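Local atomic coordinates of D-aminopeptidase (Burkholderia sp. LK4, PDB entry 5TZB), a protein that probably removes N-terminal residues from peptides, including beta-amino acids, as a beta-aminopeptidase related to the Ntn hydrolases. Residues Thr68-Arg73 / Ile111-Thr116; Leu107-Ala112 / Cys141-Met146; Gly151-Ile156 / Gly357-Arg362. All coordinates share one frame; numbering follows the deposited sequence.

Interaction 1 (Thr68-Arg73 / Ile111-Thr116); sequences TVIEPR and IAYTNT
With CG1 of Ile70 set beside its own backbone N (chi1 -51°) and the ring of Tyr113 placed likewise (chi1 -63°), the two side chains slant across one another on the same face of the sheet. CD1 of Ile70 arrives obliquely at the phenol end, 4.2 Å from CZ of Tyr113. On that face CB of Ile70 also lies 4.1 Å from CB of Ile111, while the CB atoms of Thr68 and Tyr113 pair in the same way. The reverse face carries a smaller contact, CG1 of Val69 against CB of Ala112 at 4.1 Å.

The backbones between these two faces form an antiparallel pairing of Thr68-Ile70 with Ile111-Tyr113, the strand directions differing by 168°. Thr68-Tyr113 and Ile70-Ile111 are hydrogen-bonded pairs, with non-hydrogen-bonded Val69-Ala112 between them. Two N-H...O bonds close each: N of Tyr113 to O of Thr68 (2.7 Å) and N of Thr68 to O of Tyr113 (2.9 Å); N of Ile70 to O of Ile111 (2.7 Å) and N of Ile111 to O of Ile70 (2.9 Å).

The phenol hydroxyl of Tyr113 is hydrogen-bonded to Leu217 and Thr263, and OG1 of Thr68 to His51. Strands 213-220 and 260-266 pack against the Ile70-Tyr113 face, whereas helix 163-172 meets Val69 on the other, consistent with the alpha-beta-beta-alpha sandwich of Ntn hydrolases; strands 48-56 and 144-148 flank the pair within the sheet.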
# COMPACT_ATOMS: atom_id res chain seq x y z
N THR C 68 -8.45 -22.24 -15.95
CA THR C 68 -9.22 -21.31 -16.77
C THR C 68 -8.32 -20.19 -17.25
O THR C 68 -7.50 -19.68 -16.49
CB THR C 68 -10.39 -20.70 -15.98
OG1 THR C 68 -11.31 -21.74 -15.63
CG2 THR C 68 -11.11 -19.65 -16.81
N VAL C 69 -8.46 -19.81 -18.52
CA VAL C 69 -7.66 -18.70 -19.04
C VAL C 69 -8.56 -17.57 -19.53
O VAL C 69 -9.67 -17.80 -20.03
CB VAL C 69 -6.72 -19.12 -20.20
CG1 VAL C 69 -5.65 -20.08 -19.70
CG2 VAL C 69 -7.50 -19.75 -21.32
N ILE C 70 -8.07 -16.36 -19.32
CA ILE C 70 -8.70 -15.16 -19.84
C ILE C 70 -7.70 -14.50 -20.76
O ILE C 70 -6.58 -14.17 -20.32
CB ILE C 70 -9.09 -14.16 -18.74
CG1 ILE C 70 -9.91 -14.83 -17.63
CG2 ILE C 70 -9.85 -12.97 -19.33
CD1 ILE C 70 -10.05 -13.94 -16.41
N GLU C 71 -8.09 -14.30 -22.02
CA GLU C 71 -7.30 -13.48 -22.93
C GLU C 71 -7.87 -12.07 -22.88
O GLU C 71 -9.07 -11.90 -23.12
CB GLU C 71 -7.33 -14.02 -24.36
CG GLU C 71 -6.71 -15.40 -24.54
CD GLU C 71 -5.18 -15.38 -24.60
OE1 GLU C 71 -4.56 -14.33 -24.31
OE2 GLU C 71 -4.60 -16.42 -24.97
N PRO C 72 -7.05 -11.07 -22.51
CA PRO C 72 -7.56 -9.71 -22.41
C PRO C 72 -7.84 -9.05 -23.77
O PRO C 72 -8.55 -8.05 -23.80
CB PRO C 72 -6.45 -8.97 -21.67
CG PRO C 72 -5.21 -9.72 -22.03
CD PRO C 72 -5.63 -11.15 -22.09
N ARG C 73 -7.26 -9.57 -24.85
CA ARG C 73 -7.39 -8.98 -26.19
C ARG C 73 -7.84 -10.00 -27.23
O ARG C 73 -7.83 -11.21 -26.98
CB ARG C 73 -6.06 -8.37 -26.65
CG ARG C 73 -5.52 -7.22 -25.80
CD ARG C 73 -6.30 -5.93 -26.03
NE ARG C 73 -5.61 -4.78 -25.47
CZ ARG C 73 -6.11 -3.55 -25.44
NH1 ARG C 73 -7.32 -3.31 -25.92
NH2 ARG C 73 -5.40 -2.55 -24.90
N ILE C 111 -4.42 -14.15 -18.41
CA ILE C 111 -4.69 -14.43 -17.01
C ILE C 111 -5.16 -15.86 -16.88
O ILE C 111 -5.98 -16.31 -17.68
CB ILE C 111 -5.78 -13.51 -16.45
CG1 ILE C 111 -5.34 -12.05 -16.57
CG2 ILE C 111 -6.11 -13.86 -14.99
CD1 ILE C 111 -6.51 -11.08 -16.44
N ALA C 112 -4.68 -16.57 -15.87
CA ALA C 112 -5.11 -17.93 -15.65
C ALA C 112 -5.53 -18.15 -14.19
O ALA C 112 -4.98 -17.53 -13.27
CB ALA C 112 -4.03 -18.91 -16.07
N TYR C 113 -6.56 -18.97 -14.01
CA TYR C 113 -6.99 -19.46 -12.71
C TYR C 113 -6.68 -20.95 -12.59
O TYR C 113 -6.94 -21.70 -13.53
CB TYR C 113 -8.50 -19.30 -12.52
CG TYR C 113 -9.08 -17.90 -12.52
CD1 TYR C 113 -8.28 -16.78 -12.44
CD2 TYR C 113 -10.46 -17.73 -12.57
CE1 TYR C 113 -8.84 -15.50 -12.43
CE2 TYR C 113 -11.02 -16.47 -12.56
CZ TYR C 113 -10.22 -15.37 -12.49
OH TYR C 113 -10.81 -14.12 -12.47
N THR C 114 -6.18 -21.40 -11.44
CA THR C 114 -6.04 -22.84 -11.21
C THR C 114 -6.06 -23.14 -9.70
O THR C 114 -6.51 -22.30 -8.93
CB THR C 114 -4.75 -23.38 -11.87
OG1 THR C 114 -4.74 -24.82 -11.82
CG2 THR C 114 -3.51 -22.82 -11.22
N ASN C 115 -5.61 -24.32 -9.27
CA ASN C 115 -5.55 -24.62 -7.84
C ASN C 115 -4.21 -24.17 -7.23
O ASN C 115 -3.27 -23.90 -7.97
CB ASN C 115 -5.75 -26.11 -7.59
CG ASN C 115 -4.59 -26.95 -8.09
OD1 ASN C 115 -3.54 -27.02 -7.44
ND2 ASN C 115 -4.78 -27.60 -9.23
N THR C 116 -4.14 -24.12 -5.90
CA THR C 116 -3.00 -23.54 -5.19
C THR C 116 -1.65 -24.19 -5.50
O THR C 116 -0.62 -23.51 -5.52
CB THR C 116 -3.20 -23.60 -3.65
OG1 THR C 116 -4.56 -23.23 -3.33
CG2 THR C 116 -2.23 -22.65 -2.96

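Interaction 2 (Leu107-Ala112 / Cys141-Met146); sequences LTTPIA and CMPVVM
Leu107 and Val144 meet at about a right angle, CD1 of the leucine lying 3.9 Å from CG2 of the valine. Farther along the same face, Met146 crosses Ile111 on a slant: its chain turns at the thioether (chi3 -77°), and CE comes to rest 3.8 Å from CG2 of Ile111. The other branch of Val144, CG1, lies 4.3 Å from the same CG2 of Ile111.

Thr109 works differently, its CB directed toward the facing segment. OG1 sits between its own backbone N and carbonyl carbon (chi1 61°), where it donates to O of Pro110 at 2.9 Å and accepts a weak, bent bond from N of Val144 at 3.4 Å. Its CG2 meets SG of Cys141 at 4.0 Å.

Past this polar join the chains become parallel neighbours, the two strands of a beta-alpha-beta unit whose crossover contains helix 119-129. N of Ala112 donates to O of Val144 at 3.0 Å, and O of Ala112 receives N of Met146, both bonds nearly along the C=O axis. The helix packs through Val122 on Ala112 and Val145, while Leu302 of strand 298-305 touches Ile111 and Val144 on the opposite face. Where the segments begin, a water links OG1 of Thr108 to N of Met142, and N of Cys141 is hydrogen-bonded to His117 of the second subunit.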
# COMPACT_ATOMS: atom_id res chain seq x y z
N LEU C 107 -0.96 -5.06 -17.88
CA LEU C 107 -1.25 -6.47 -18.13
C LEU C 107 -0.74 -6.79 -19.53
O LEU C 107 -1.19 -6.18 -20.51
CB LEU C 107 -2.76 -6.74 -17.99
CG LEU C 107 -3.30 -8.15 -18.29
CD1 LEU C 107 -2.80 -9.16 -17.24
CD2 LEU C 107 -4.85 -8.16 -18.36
N THR C 108 0.19 -7.74 -19.62
CA THR C 108 0.88 -7.99 -20.88
C THR C 108 0.80 -9.46 -21.28
O THR C 108 1.50 -9.89 -22.19
CB THR C 108 2.39 -7.58 -20.79
OG1 THR C 108 3.04 -8.35 -19.78
CG2 THR C 108 2.53 -6.10 -20.46
N THR C 109 -0.03 -10.22 -20.57
CA THR C 109 -0.14 -11.66 -20.74
C THR C 109 -1.59 -12.10 -20.60
O THR C 109 -2.42 -11.31 -20.18
CB THR C 109 0.68 -12.44 -19.69
OG1 THR C 109 0.18 -12.14 -18.38
CG2 THR C 109 2.17 -12.10 -19.78
N PRO C 110 -1.88 -13.37 -20.91
CA PRO C 110 -3.17 -13.87 -20.44
C PRO C 110 -3.21 -13.96 -18.92
O PRO C 110 -2.18 -13.86 -18.24
CB PRO C 110 -3.26 -15.29 -21.02
CG PRO C 110 -2.22 -15.35 -22.07
CD PRO C 110 -1.17 -14.35 -21.75
N ILE C 111 -4.42 -14.15 -18.41
CA ILE C 111 -4.69 -14.43 -17.01
C ILE C 111 -5.16 -15.86 -16.88
O ILE C 111 -5.98 -16.31 -17.68
CB ILE C 111 -5.78 -13.51 -16.45
CG1 ILE C 111 -5.34 -12.05 -16.57
CG2 ILE C 111 -6.11 -13.86 -14.99
CD1 ILE C 111 -6.51 -11.08 -16.44
N ALA C 112 -4.68 -16.57 -15.87
CA ALA C 112 -5.11 -17.93 -15.65
C ALA C 112 -5.53 -18.15 -14.19
O ALA C 112 -4.98 -17.53 -13.27
CB ALA C 112 -4.03 -18.91 -16.07
N CYS C 141 8.91 -12.43 -19.49
CA CYS C 141 7.49 -12.73 -19.45
C CYS C 141 7.02 -12.91 -18.02
O CYS C 141 7.61 -13.68 -17.28
CB CYS C 141 7.20 -13.98 -20.28
SG CYS C 141 5.45 -14.37 -20.43
N MET C 142 5.97 -12.20 -17.62
CA MET C 142 5.46 -12.28 -16.25
C MET C 142 3.93 -12.52 -16.22
O MET C 142 3.16 -11.59 -15.95
CB MET C 142 5.82 -11.01 -15.48
CG MET C 142 7.34 -10.77 -15.31
SD MET C 142 7.72 -9.23 -14.45
CE MET C 142 7.19 -8.02 -15.67
N PRO C 143 3.50 -13.76 -16.52
CA PRO C 143 2.06 -14.09 -16.56
C PRO C 143 1.33 -13.93 -15.21
O PRO C 143 1.91 -14.13 -14.14
CB PRO C 143 2.04 -15.55 -17.02
CG PRO C 143 3.42 -15.80 -17.64
CD PRO C 143 4.34 -14.91 -16.86
N VAL C 144 0.05 -13.57 -15.27
CA VAL C 144 -0.76 -13.47 -14.07
C VAL C 144 -1.51 -14.77 -13.85
O VAL C 144 -2.34 -15.17 -14.66
CB VAL C 144 -1.77 -12.29 -14.14
CG1 VAL C 144 -2.69 -12.30 -12.90
CG2 VAL C 144 -1.03 -10.94 -14.27
N VAL C 145 -1.20 -15.46 -12.75
CA VAL C 145 -1.88 -16.69 -12.42
C VAL C 145 -2.39 -16.54 -11.00
O VAL C 145 -1.66 -16.07 -10.12
CB VAL C 145 -0.97 -17.92 -12.54
CG1 VAL C 145 -1.75 -19.20 -12.21
CG2 VAL C 145 -0.39 -18.02 -13.94
N MET C 146 -3.67 -16.87 -10.79
CA MET C 146 -4.28 -16.79 -9.48
C MET C 146 -4.89 -18.14 -9.15
O MET C 146 -4.97 -19.00 -10.02
CB MET C 146 -5.31 -15.66 -9.45
CG MET C 146 -4.67 -14.28 -9.62
SD MET C 146 -5.84 -12.92 -9.65
CE MET C 146 -6.48 -13.10 -11.32
O HOH W 1 5.24 -10.11 -19.60

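Interaction 3 (Gly151-Ile156 / Gly357-Arg362); sequences GLLNDI and GDVESR
NH1 of Arg362 approaches O of Leu152 from above the carbonyl plane, 59° out of it, an unusual direction, although that oxygen lies close to the guanidinium plane; the hydrogen bond is 3.1 Å long and bent. The arginine lies along the backbone of Gly151-Asp155, its guanidinium group among peptide carbonyls. A turn in its chain at chi3 (67°) carries the group over this loop, so that O of Asn154 and CA of Asp155 lie over one of its faces. CD meanwhile rests 3.5 Å from O of Leu153.

That second carbonyl is taken by Ser361, whose OG donates to O of Leu153 at 2.7 Å, in the carbonyl plane. On the apolar side, Leu153 slants across Val359, with CD1 3.7 Å from CG1 of the valine. The contact thus fastens the loop after strand 144-148 to the hairpin formed by strands 359-361 and 364-366, Leu153 packing on side chains of both strands.

NH2 of Arg362 forms a salt bridge with Asp60, and a water donates to both O of Leu152 and O of Arg362. With two donors on O of Leu152, side chain and solvent together hold a loop carbonyl without strand pairing, and the positive charge, balanced by Asp60, would probably polarise that carbonyl.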
# COMPACT_ATOMS: atom_id res chain seq x y z
N GLY C 151 -8.46 -28.64 -2.20
CA GLY C 151 -7.87 -29.76 -1.47
C GLY C 151 -8.83 -30.83 -0.97
O GLY C 151 -8.41 -31.96 -0.72
N LEU C 152 -10.10 -30.49 -0.84
CA LEU C 152 -11.08 -31.45 -0.33
C LEU C 152 -11.51 -32.46 -1.40
O LEU C 152 -11.47 -33.68 -1.17
CB LEU C 152 -12.31 -30.72 0.22
CG LEU C 152 -13.22 -31.58 1.11
CD1 LEU C 152 -12.51 -32.04 2.38
CD2 LEU C 152 -14.47 -30.79 1.46
N LEU C 153 -11.91 -31.96 -2.56
CA LEU C 153 -12.40 -32.80 -3.65
C LEU C 153 -11.31 -33.23 -4.61
O LEU C 153 -11.48 -34.20 -5.34
CB LEU C 153 -13.52 -32.07 -4.42
CG LEU C 153 -14.79 -31.74 -3.64
CD1 LEU C 153 -15.75 -30.89 -4.47
CD2 LEU C 153 -15.47 -33.06 -3.23
N ASN C 154 -10.20 -32.50 -4.62
CA ASN C 154 -9.10 -32.76 -5.56
C ASN C 154 -7.84 -33.23 -4.84
O ASN C 154 -7.57 -32.81 -3.71
CB ASN C 154 -8.78 -31.49 -6.36
CG ASN C 154 -7.64 -31.69 -7.35
OD1 ASN C 154 -7.68 -32.59 -8.19
ND2 ASN C 154 -6.60 -30.86 -7.23
N ASP C 155 -7.07 -34.08 -5.51
CA ASP C 155 -5.76 -34.50 -5.02
C ASP C 155 -4.77 -33.36 -5.27
O ASP C 155 -3.97 -33.40 -6.21
CB ASP C 155 -5.33 -35.79 -5.73
CG ASP C 155 -3.95 -36.27 -5.31
OD1 ASP C 155 -3.52 -35.95 -4.18
OD2 ASP C 155 -3.31 -36.98 -6.11
N ILE C 156 -4.81 -32.35 -4.41
CA ILE C 156 -4.10 -31.11 -4.69
C ILE C 156 -2.58 -31.28 -4.53
O ILE C 156 -1.81 -30.53 -5.13
CB ILE C 156 -4.60 -29.95 -3.79
CG1 ILE C 156 -4.20 -28.60 -4.41
CG2 ILE C 156 -4.11 -30.10 -2.34
CD1 ILE C 156 -4.76 -27.37 -3.69
N GLY C 357 -23.18 -28.33 -9.45
CA GLY C 357 -23.85 -29.62 -9.31
C GLY C 357 -23.24 -30.48 -8.21
O GLY C 357 -22.17 -30.15 -7.68
N ASP C 358 -23.91 -31.57 -7.87
CA ASP C 358 -23.42 -32.50 -6.84
C ASP C 358 -22.07 -33.10 -7.21
O ASP C 358 -21.85 -33.51 -8.36
CB ASP C 358 -24.40 -33.65 -6.59
CG ASP C 358 -25.72 -33.19 -6.01
OD1 ASP C 358 -25.83 -32.02 -5.59
OD2 ASP C 358 -26.64 -34.03 -5.93
N VAL C 359 -21.18 -33.17 -6.23
CA VAL C 359 -19.88 -33.79 -6.42
C VAL C 359 -19.52 -34.63 -5.21
O VAL C 359 -19.61 -34.16 -4.06
CB VAL C 359 -18.77 -32.75 -6.67
CG1 VAL C 359 -17.42 -33.42 -6.60
CG2 VAL C 359 -18.95 -32.05 -8.00
N GLU C 360 -19.13 -35.88 -5.47
CA GLU C 360 -18.60 -36.79 -4.47
C GLU C 360 -17.17 -37.18 -4.87
O GLU C 360 -16.95 -37.70 -5.96
CB GLU C 360 -19.48 -38.04 -4.34
N SER C 361 -16.20 -36.95 -4.00
CA SER C 361 -14.82 -37.20 -4.38
C SER C 361 -13.93 -37.29 -3.15
O SER C 361 -14.02 -36.47 -2.24
CB SER C 361 -14.33 -36.11 -5.33
OG SER C 361 -13.04 -36.40 -5.83
N ARG C 362 -13.06 -38.31 -3.14
CA ARG C 362 -12.09 -38.50 -2.05
C ARG C 362 -12.79 -38.54 -0.70
O ARG C 362 -12.27 -38.03 0.30
CB ARG C 362 -11.02 -37.38 -2.09
CG ARG C 362 -10.32 -37.27 -3.43
CD ARG C 362 -9.23 -36.20 -3.47
NE ARG C 362 -8.08 -36.50 -2.63
CZ ARG C 362 -7.81 -35.89 -1.48
NH1 ARG C 362 -8.62 -34.93 -1.03
NH2 ARG C 362 -6.74 -36.23 -0.78
O HOH W 2 -11.36 -35.26 1.07

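Overall arrangement
Interactions 1 and 2 are successive pairings in one mixed sheet, their centres 8 Å apart: strand 111-115 has strand 63-71 on one side and strand 144-148 on the other, so Ile111 and Ala112 serve both. They also meet directly, CE1 of Tyr113 lying 3.5 Å from CE of Met146. Interaction 3 belongs to the periphery, with its centre about 21 Å from that of interaction 1 and 27 Å from that of interaction 2. It nevertheless touches interaction 1, where CG1 of Ile156 packs 3.5 Å from OD1 of Asn115. A bound calcium ion is remote, about 14 Å from the side chain of Leu107 in interaction 2.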